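Local coordinates for N-acetylmuramoyl-L-alanine amidase AmiD (Escherichia coli, PDB 3D2Y), which uses a catalytic zinc ion to hydrolyse the bond between N-acetylmuramoyl residues and L-amino acids in cell-wall glycopeptides, at residues A[200-214]-A[223-235]. Sequence-based numbering, arbitrary orientation.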
ATOM      1  N   THR A 200      -3.854  -8.851 -22.893  1.00  6.35           N
ATOM      2  CA  THR A 200      -3.284  -7.799 -22.030  1.00  7.97           C
ATOM      3  C   THR A 200      -4.276  -6.661 -21.791  1.00 11.20           C
ATOM      4  O   THR A 200      -4.470  -6.244 -20.658  1.00  7.20           O
ATOM      5  CB  THR A 200      -1.920  -7.291 -22.565  1.00 12.36           C
ATOM      6  OG1 THR A 200      -1.033  -8.399 -22.671  1.00 14.49           O
ATOM      7  CG2 THR A 200      -1.278  -6.278 -21.645  1.00 12.60           C
ATOM      8  N   ALA A 201      -4.896  -6.144 -22.846  1.00  4.10           N
ATOM      9  CA  ALA A 201      -5.796  -5.006 -22.674  1.00  9.08           C
ATOM     10  C   ALA A 201      -6.917  -5.268 -21.642  1.00  6.46           C
ATOM     11  O   ALA A 201      -7.258  -4.398 -20.832  1.00  8.02           O
ATOM     12  CB  ALA A 201      -6.360  -4.582 -23.996  1.00 10.06           C
ATOM     13  N   SER A 202      -7.485  -6.467 -21.697  1.00  8.29           N
ATOM     14  CA  SER A 202      -8.593  -6.864 -20.840  1.00  9.10           C
ATOM     15  C   SER A 202      -8.117  -6.895 -19.394  1.00  6.69           C
ATOM     16  O   SER A 202      -8.808  -6.427 -18.516  1.00  3.88           O
ATOM     17  CB  SER A 202      -9.092  -8.268 -21.244  1.00 11.78           C
ATOM     18  OG  SER A 202      -9.733  -8.236 -22.505  1.00 17.02           O
ATOM     19  N   LEU A 203      -6.946  -7.465 -19.160  1.00  6.18           N
ATOM     20  CA  LEU A 203      -6.376  -7.448 -17.809  1.00  6.13           C
ATOM     21  C   LEU A 203      -6.134  -6.018 -17.299  1.00  7.76           C
ATOM     22  O   LEU A 203      -6.467  -5.688 -16.143  1.00  4.66           O
ATOM     23  CB  LEU A 203      -5.119  -8.344 -17.727  1.00  8.48           C
ATOM     24  CG  LEU A 203      -4.429  -8.379 -16.349  1.00 13.66           C
ATOM     25  CD1 LEU A 203      -5.339  -8.875 -15.168  1.00 10.61           C
ATOM     26  CD2 LEU A 203      -3.093  -9.137 -16.368  1.00 12.31           C
ATOM     27  N   LEU A 204      -5.563  -5.163 -18.135  1.00  6.72           N
ATOM     28  CA  LEU A 204      -5.316  -3.769 -17.723  1.00  7.50           C
ATOM     29  C   LEU A 204      -6.577  -2.967 -17.360  1.00  8.19           C
ATOM     30  O   LEU A 204      -6.556  -2.131 -16.449  1.00  7.51           O
ATOM     31  CB  LEU A 204      -4.498  -3.039 -18.755  1.00  7.53           C
ATOM     32  CG  LEU A 204      -3.080  -3.577 -18.940  1.00  6.97           C
ATOM     33  CD1 LEU A 204      -2.623  -3.093 -20.278  1.00 12.40           C
ATOM     34  CD2 LEU A 204      -2.177  -3.076 -17.861  1.00  5.69           C
ATOM     35  N   GLU A 205      -7.671  -3.221 -18.059  1.00  4.18           N
ATOM     36  CA  GLU A 205      -8.920  -2.616 -17.673  1.00  4.86           C
ATOM     37  C   GLU A 205      -9.272  -2.955 -16.229  1.00  5.68           C
ATOM     38  O   GLU A 205      -9.591  -2.062 -15.446  1.00  5.97           O
ATOM     39  CB  GLU A 205     -10.061  -2.992 -18.629  1.00  6.19           C
ATOM     40  CG  GLU A 205     -11.412  -2.479 -18.127  1.00  7.53           C
ATOM     41  CD  GLU A 205     -12.597  -2.961 -18.950  1.00  7.81           C
ATOM     42  OE1 GLU A 205     -12.427  -3.272 -20.155  1.00  8.02           O
ATOM     43  OE2 GLU A 205     -13.708  -3.022 -18.390  1.00  6.32           O
ATOM     44  N   LEU A 206      -9.214  -4.243 -15.887  1.00  2.80           N
ATOM     45  CA  LEU A 206      -9.525  -4.715 -14.548  1.00  4.28           C
ATOM     46  C   LEU A 206      -8.591  -4.050 -13.502  1.00  2.00           C
ATOM     47  O   LEU A 206      -9.030  -3.616 -12.445  1.00  4.61           O
ATOM     48  CB  LEU A 206      -9.365  -6.248 -14.455  1.00  6.23           C
ATOM     49  CG  LEU A 206     -10.343  -7.071 -15.328  1.00  7.19           C
ATOM     50  CD1 LEU A 206     -10.017  -8.538 -15.136  1.00  6.43           C
ATOM     51  CD2 LEU A 206     -11.837  -6.839 -15.024  1.00  7.31           C
ATOM     52  N   LEU A 207      -7.302  -3.994 -13.811  1.00  4.89           N
ATOM     53  CA  LEU A 207      -6.354  -3.378 -12.887  1.00  4.95           C
ATOM     54  C   LEU A 207      -6.619  -1.898 -12.701  1.00  7.96           C
ATOM     55  O   LEU A 207      -6.590  -1.392 -11.557  1.00  5.43           O
ATOM     56  CB  LEU A 207      -4.903  -3.636 -13.335  1.00  6.76           C
ATOM     57  CG  LEU A 207      -4.570  -5.119 -13.454  1.00  6.57           C
ATOM     58  CD1 LEU A 207      -3.053  -5.260 -13.723  1.00  4.52           C
ATOM     59  CD2 LEU A 207      -5.008  -5.924 -12.218  1.00  4.81           C
ATOM     60  N   ALA A 208      -6.955  -1.222 -13.809  1.00  6.31           N
ATOM     61  CA  ALA A 208      -7.344   0.180 -13.767  1.00  8.11           C
ATOM     62  C   ALA A 208      -8.487   0.361 -12.793  1.00  9.52           C
ATOM     63  O   ALA A 208      -8.460   1.249 -11.947  1.00  4.40           O
ATOM     64  CB  ALA A 208      -7.767   0.689 -15.174  1.00  4.30           C
ATOM     65  N   ARG A 209      -9.516  -0.473 -12.932  1.00  6.04           N
ATOM     66  CA  ARG A 209     -10.710  -0.320 -12.124  1.00  6.71           C
ATOM     67  C   ARG A 209     -10.488  -0.681 -10.662  1.00  7.47           C
ATOM     68  O   ARG A 209     -11.134  -0.094  -9.791  1.00  5.00           O
ATOM     69  CB  ARG A 209     -11.877  -1.136 -12.680  1.00  3.51           C
ATOM     70  CG  ARG A 209     -12.370  -0.735 -14.102  1.00  8.03           C
ATOM     71  CD  ARG A 209     -13.104   0.619 -14.198  1.00  7.23           C
ATOM     72  NE  ARG A 209     -12.226   1.773 -14.002  1.00 12.67           N
ATOM     73  CZ  ARG A 209     -11.444   2.335 -14.936  1.00 12.95           C
ATOM     74  NH1 ARG A 209     -11.426   1.901 -16.187  1.00 13.81           N
ATOM     75  NH2 ARG A 209     -10.677   3.360 -14.607  1.00 16.41           N
ATOM     76  N   TYR A 210      -9.596  -1.642 -10.425  1.00  4.79           N
ATOM     77  CA  TYR A 210      -9.204  -2.011  -9.055  1.00  3.15           C
ATOM     78  C   TYR A 210      -8.418  -0.869  -8.373  1.00  5.40           C
ATOM     79  O   TYR A 210      -8.557  -0.661  -7.160  1.00  5.13           O
ATOM     80  CB  TYR A 210      -8.478  -3.372  -8.949  1.00  6.21           C
ATOM     81  CG  TYR A 210      -8.236  -3.752  -7.479  1.00  5.33           C
ATOM     82  CD1 TYR A 210      -9.295  -4.172  -6.665  1.00  3.63           C
ATOM     83  CD2 TYR A 210      -6.976  -3.606  -6.886  1.00  9.09           C
ATOM     84  CE1 TYR A 210      -9.080  -4.501  -5.338  1.00  4.12           C
ATOM     85  CE2 TYR A 210      -6.771  -3.903  -5.500  1.00  5.84           C
ATOM     86  CZ  TYR A 210      -7.830  -4.366  -4.766  1.00  5.32           C
ATOM     87  OH  TYR A 210      -7.661  -4.635  -3.423  1.00  8.06           O
ATOM     88  N   GLY A 211      -7.596  -0.157  -9.155  1.00  5.52           N
ATOM     89  CA  GLY A 211      -7.101   1.129  -8.734  1.00  7.01           C
ATOM     90  C   GLY A 211      -5.810   1.581  -9.347  1.00  4.28           C
ATOM     91  O   GLY A 211      -5.386   2.711  -9.093  1.00  3.71           O
ATOM     92  N   TYR A 212      -5.214   0.720 -10.179  1.00  5.67           N
ATOM     93  CA  TYR A 212      -3.890   0.977 -10.747  1.00  4.17           C
ATOM     94  C   TYR A 212      -3.925   2.093 -11.792  1.00  3.37           C
ATOM     95  O   TYR A 212      -4.842   2.197 -12.547  1.00  4.40           O
ATOM     96  CB  TYR A 212      -3.224  -0.323 -11.311  1.00  4.34           C
ATOM     97  CG  TYR A 212      -2.789  -1.293 -10.232  1.00  3.46           C
ATOM     98  CD1 TYR A 212      -1.434  -1.394  -9.810  1.00  2.32           C
ATOM     99  CD2 TYR A 212      -3.744  -2.078  -9.587  1.00  5.25           C
ATOM    100  CE1 TYR A 212      -1.095  -2.291  -8.767  1.00  2.00           C
ATOM    101  CE2 TYR A 212      -3.441  -2.940  -8.600  1.00  7.58           C
ATOM    102  CZ  TYR A 212      -2.109  -3.085  -8.184  1.00  2.38           C
ATOM    103  OH  TYR A 212      -1.865  -3.943  -7.129  1.00  6.62           O
ATOM    104  N   ASP A 213      -2.831   2.845 -11.900  1.00  4.94           N
ATOM    105  CA  ASP A 213      -2.721   3.943 -12.855  1.00  4.85           C
ATOM    106  C   ASP A 213      -2.490   3.302 -14.224  1.00  9.22           C
ATOM    107  O   ASP A 213      -1.443   2.699 -14.452  1.00 16.49           O
ATOM    108  CB  ASP A 213      -1.470   4.758 -12.466  1.00  7.63           C
ATOM    109  CG  ASP A 213      -1.370   6.123 -13.157  1.00 11.63           C
ATOM    110  OD1 ASP A 213      -2.345   6.601 -13.763  1.00 12.59           O
ATOM    111  OD2 ASP A 213      -0.278   6.746 -13.048  1.00 10.34           O
ATOM    112  N   VAL A 214      -3.459   3.382 -15.131  1.00  6.13           N
ATOM    113  CA  VAL A 214      -3.292   2.837 -16.471  1.00  8.38           C
ATOM    114  C   VAL A 214      -3.685   3.951 -17.426  1.00 10.59           C
ATOM    115  O   VAL A 214      -4.789   4.451 -17.345  1.00 10.77           O
ATOM    116  CB  VAL A 214      -4.203   1.594 -16.694  1.00  5.02           C
ATOM    117  CG1 VAL A 214      -4.209   1.149 -18.166  1.00 12.17           C
ATOM    118  CG2 VAL A 214      -3.767   0.429 -15.840  1.00  5.42           C
ATOM    119  N   GLN A 223       3.145  -1.279 -19.611  1.00 10.26           N
ATOM    120  CA  GLN A 223       1.999  -2.166 -19.346  1.00  8.80           C
ATOM    121  C   GLN A 223       2.468  -3.315 -18.468  1.00 10.57           C
ATOM    122  O   GLN A 223       1.746  -3.746 -17.578  1.00  9.53           O
ATOM    123  CB  GLN A 223       1.391  -2.701 -20.664  1.00 11.49           C
ATOM    124  CG  GLN A 223       0.647  -1.663 -21.525  1.00 14.73           C
ATOM    125  CD  GLN A 223       0.175  -2.213 -22.883  1.00 14.33           C
ATOM    126  OE1 GLN A 223       0.103  -3.419 -23.088  1.00 17.72           O
ATOM    127  NE2 GLN A 223      -0.141  -1.315 -23.815  1.00 15.32           N
ATOM    128  N   ARG A 224       3.705  -3.778 -18.712  1.00 12.90           N
ATOM    129  CA  ARG A 224       4.382  -4.787 -17.871  1.00 13.65           C
ATOM    130  C   ARG A 224       4.603  -4.316 -16.419  1.00 11.62           C
ATOM    131  O   ARG A 224       4.361  -5.071 -15.492  1.00 11.58           O
ATOM    132  CB  ARG A 224       5.714  -5.252 -18.487  1.00 16.58           C
ATOM    133  CG  ARG A 224       5.576  -6.270 -19.600  1.00 18.89           C
ATOM    134  CD  ARG A 224       6.898  -7.013 -19.879  1.00 20.65           C
ATOM    135  NE  ARG A 224       7.962  -6.124 -20.340  1.00 20.22           N
ATOM    136  CZ  ARG A 224       8.119  -5.706 -21.599  1.00 23.48           C
ATOM    137  NH1 ARG A 224       7.277  -6.071 -22.561  1.00 19.26           N
ATOM    138  NH2 ARG A 224       9.134  -4.903 -21.895  1.00 28.69           N
ATOM    139  N   ARG A 225       5.048  -3.078 -16.223  1.00  9.49           N
ATOM    140  CA  ARG A 225       5.258  -2.570 -14.882  0.70 11.28           C
ATOM    141  C   ARG A 225       3.945  -2.559 -14.091  1.00  9.79           C
ATOM    142  O   ARG A 225       3.936  -2.892 -12.905  1.00  8.23           O
ATOM    143  CB  ARG A 225       5.934  -1.187 -14.917  0.70 11.84           C
ATOM    144  CG  ARG A 225       7.428  -1.215 -15.309  0.70 14.96           C
ATOM    145  CD  ARG A 225       8.413  -0.905 -14.151  0.70 16.12           C
ATOM    146  NE  ARG A 225       7.831  -1.063 -12.805  0.70 18.28           N
ATOM    147  CZ  ARG A 225       8.375  -0.677 -11.644  0.70 13.01           C
ATOM    148  NH1 ARG A 225       9.561  -0.072 -11.587  0.70 15.34           N
ATOM    149  NH2 ARG A 225       7.685  -0.884 -10.524  0.70  5.93           N
ATOM    150  N   VAL A 226       2.831  -2.218 -14.739  1.00  4.76           N
ATOM    151  CA  VAL A 226       1.546  -2.206 -14.006  1.00  7.61           C
ATOM    152  C   VAL A 226       1.205  -3.639 -13.557  1.00  9.80           C
ATOM    153  O   VAL A 226       0.839  -3.870 -12.407  1.00  8.83           O
ATOM    154  CB  VAL A 226       0.419  -1.583 -14.827  1.00  8.43           C
ATOM    155  CG1 VAL A 226      -0.914  -1.699 -14.094  1.00  2.68           C
ATOM    156  CG2 VAL A 226       0.721  -0.115 -15.094  1.00  7.17           C
ATOM    157  N   ILE A 227       1.371  -4.605 -14.462  1.00  5.53           N
ATOM    158  CA  ILE A 227       0.905  -5.958 -14.202  1.00  3.59           C
ATOM    159  C   ILE A 227       1.841  -6.560 -13.167  1.00  5.32           C
ATOM    160  O   ILE A 227       1.412  -7.241 -12.230  1.00  9.87           O
ATOM    161  CB  ILE A 227       0.857  -6.796 -15.500  1.00  2.92           C
ATOM    162  CG1 ILE A 227      -0.334  -6.351 -16.394  1.00  4.93           C
ATOM    163  CG2 ILE A 227       0.661  -8.254 -15.151  1.00  4.77           C
ATOM    164  CD1 ILE A 227      -0.273  -6.754 -17.921  1.00  2.00           C
ATOM    165  N   MET A 228       3.118  -6.248 -13.317  1.00  6.06           N
ATOM    166  CA  MET A 228       4.145  -6.665 -12.373  1.00  7.77           C
ATOM    167  C   MET A 228       3.855  -6.157 -10.943  1.00 10.63           C
ATOM    168  O   MET A 228       3.931  -6.930  -9.974  1.00  8.06           O
ATOM    169  CB  MET A 228       5.502  -6.178 -12.873  1.00  8.70           C
ATOM    170  CG  MET A 228       6.703  -6.609 -12.063  1.00 14.35           C
ATOM    171  SD  MET A 228       8.250  -5.863 -12.683  1.00 18.89           S
ATOM    172  CE  MET A 228       7.976  -5.672 -14.453  1.00 16.75           C
ATOM    173  N   ALA A 229       3.543  -4.862 -10.814  1.00  3.36           N
ATOM    174  CA  ALA A 229       3.172  -4.273  -9.523  1.00  6.55           C
ATOM    175  C   ALA A 229       2.011  -5.066  -8.840  1.00  4.18           C
ATOM    176  O   ALA A 229       2.063  -5.372  -7.636  1.00  3.80           O
ATOM    177  CB  ALA A 229       2.807  -2.799  -9.700  1.00  4.10           C
ATOM    178  N   PHE A 230       1.019  -5.432  -9.631  1.00  4.69           N
ATOM    179  CA  PHE A 230      -0.158  -6.148  -9.148  1.00  6.42           C
ATOM    180  C   PHE A 230       0.246  -7.564  -8.661  1.00  4.90           C
ATOM    181  O   PHE A 230      -0.196  -8.047  -7.580  1.00  4.31           O
ATOM    182  CB  PHE A 230      -1.206  -6.221 -10.268  1.00  5.64           C
ATOM    183  CG  PHE A 230      -2.412  -7.031  -9.919  1.00  6.08           C
ATOM    184  CD1 PHE A 230      -3.337  -6.563  -8.991  1.00  7.58           C
ATOM    185  CD2 PHE A 230      -2.652  -8.275 -10.558  1.00  4.29           C
ATOM    186  CE1 PHE A 230      -4.470  -7.322  -8.662  1.00  6.88           C
ATOM    187  CE2 PHE A 230      -3.776  -9.054 -10.233  1.00  4.08           C
ATOM    188  CZ  PHE A 230      -4.684  -8.566  -9.274  1.00  7.97           C
ATOM    189  N   GLN A 231       1.108  -8.199  -9.458  1.00  5.89           N
ATOM    190  CA  GLN A 231       1.572  -9.563  -9.164  1.00  5.86           C
ATOM    191  C   GLN A 231       2.465  -9.586  -7.933  1.00  6.36           C
ATOM    192  O   GLN A 231       2.367 -10.514  -7.105  1.00  5.33           O
ATOM    193  CB  GLN A 231       2.290 -10.184 -10.365  1.00  3.43           C
ATOM    194  CG  GLN A 231       1.341 -10.441 -11.563  1.00  4.88           C
ATOM    195  CD  GLN A 231       2.070 -10.767 -12.860  1.00  6.10           C
ATOM    196  OE1 GLN A 231       3.165 -10.272 -13.108  1.00  5.89           O
ATOM    197  NE2 GLN A 231       1.431 -11.553 -13.723  1.00  7.82           N
ATOM    198  N   MET A 232       3.359  -8.609  -7.814  1.00  6.21           N
ATOM    199  CA  MET A 232       4.199  -8.488  -6.606  1.00  5.82           C
ATOM    200  C   MET A 232       3.374  -8.453  -5.329  1.00  4.92           C
ATOM    201  O   MET A 232       3.796  -9.012  -4.325  1.00  7.33           O
ATOM    202  CB  MET A 232       5.150  -7.285  -6.653  1.00  3.15           C
ATOM    203  CG  MET A 232       6.283  -7.422  -7.641  1.00  3.99           C
ATOM    204  SD  MET A 232       7.503  -6.121  -7.435  1.00  9.38           S
ATOM    205  CE  MET A 232       6.688  -4.696  -8.117  1.00 11.26           C
ATOM    206  N   HIS A 233       2.175  -7.862  -5.397  1.00  2.28           N
ATOM    207  CA  HIS A 233       1.263  -7.775  -4.252  1.00  3.73           C
ATOM    208  C   HIS A 233       0.396  -9.064  -4.126  1.00  2.00           C
ATOM    209  O   HIS A 233       0.266  -9.639  -3.031  1.00  6.15           O
ATOM    210  CB  HIS A 233       0.415  -6.491  -4.413  1.00  4.59           C
ATOM    211  CG  HIS A 233      -0.428  -6.124  -3.222  1.00  5.57           C
ATOM    212  ND1 HIS A 233      -0.785  -4.817  -2.940  1.00  7.64           N
ATOM    213  CD2 HIS A 233      -1.037  -6.892  -2.284  1.00  3.94           C
ATOM    214  CE1 HIS A 233      -1.563  -4.801  -1.868  1.00  2.84           C
ATOM    215  NE2 HIS A 233      -1.742  -6.049  -1.466  1.00  4.19           N
ATOM    216  N   PHE A 234      -0.179  -9.523  -5.237  1.00  2.00           N
ATOM    217  CA  PHE A 234      -1.283 -10.470  -5.199  1.00  2.85           C
ATOM    218  C   PHE A 234      -0.992 -11.816  -5.853  1.00  4.09           C
ATOM    219  O   PHE A 234      -1.787 -12.747  -5.689  1.00  5.31           O
ATOM    220  CB  PHE A 234      -2.564  -9.865  -5.812  1.00  2.00           C
ATOM    221  CG  PHE A 234      -3.123  -8.709  -5.055  1.00  3.85           C
ATOM    222  CD1 PHE A 234      -3.866  -8.936  -3.888  1.00  3.74           C
ATOM    223  CD2 PHE A 234      -2.955  -7.396  -5.522  1.00  2.00           C
ATOM    224  CE1 PHE A 234      -4.414  -7.894  -3.178  1.00  7.53           C
ATOM    225  CE2 PHE A 234      -3.505  -6.324  -4.779  1.00 10.28           C
ATOM    226  CZ  PHE A 234      -4.256  -6.591  -3.618  1.00  3.00           C
ATOM    227  N   ARG A 235       0.157 -11.950  -6.539  1.00  4.33           N
ATOM    228  CA  ARG A 235       0.535 -13.237  -7.165  1.00  4.92           C
ATOM    229  C   ARG A 235       2.064 -13.301  -7.254  1.00  4.90           C
ATOM    230  O   ARG A 235       2.642 -13.307  -8.339  1.00  5.06           O
ATOM    231  CB  ARG A 235      -0.118 -13.416  -8.546  1.00  5.24           C
ATOM    232  CG  ARG A 235      -0.364 -14.892  -8.960  1.00  7.18           C
ATOM    233  CD  ARG A 235       0.895 -15.624  -9.453  1.00  8.94           C
ATOM    234  NE  ARG A 235       1.471 -14.944 -10.611  1.00 13.58           N
ATOM    235  CZ  ARG A 235       1.152 -15.198 -11.880  1.00  8.33           C
ATOM    236  NH1 ARG A 235       1.730 -14.511 -12.851  1.00  8.59           N
ATOM    237  NH2 ARG A 235       0.276 -16.146 -12.182  1.00  8.88           N
TER
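Thr200 opens the contact with its methyl: CG2 lies 3.5 Å from Gln223 OE1 and also touches Ile227 CD1. One turn on, Leu203 turns CD2 against Ile227 CG1 at 3.9 Å, and Leu204 lays CD1 on the aliphatic part of Gln223 while CD2 meets Ile227 CG1, the two side chains crossing at about a right angle. With Leu207, these residues form a hole that takes the Ile227 side chain as a knob, joining helix 200-210 to helix 220-234 at an angle of 59° between the short segments. Leu207 divides its methyls: CD1 reaches Ile227 and Val226, whereas CD2 stands over the Phe230 ring, 3.5 Å from its centroid and 7° off the normal, a well-centred CH-pi contact. Phe230 has CG anti to the backbone N (chi1 175°), which sets the ring beneath Leu207 CD2; Phe234 CB covers the rim of its other face. Tyr210 brings CE2 within 4.1 Å of Phe234 CE2, the two ring planes almost perpendicular. The chain then leaves the helix at Gly211, and Tyr212 swings back across the second helix. Its CB rests on Val226 CG1, Tyr212 CE1 touches Ala229 CB at 4.0 Å, and Tyr212 OH lies at the edges of both the Phe230 and Phe234 rings, 3.5 Å from Phe230 CD1. That OH hydrogen-bonds to Asp153, which also binds His233 ND1. Val214 CG2 finishes the row against Val226 CG1. With an alanine at Phe230, Leu207 CD2 would probably lose the aromatic face beneath it, and a gap would open beside the Tyr212 ring. The joint between these two helices is thus an apolar, largely buried one, held by shape and ring contacts, while Asp153 satisfies the buried polar ends of Tyr212 and His233 from the helix beginning at the zinc ligand His151.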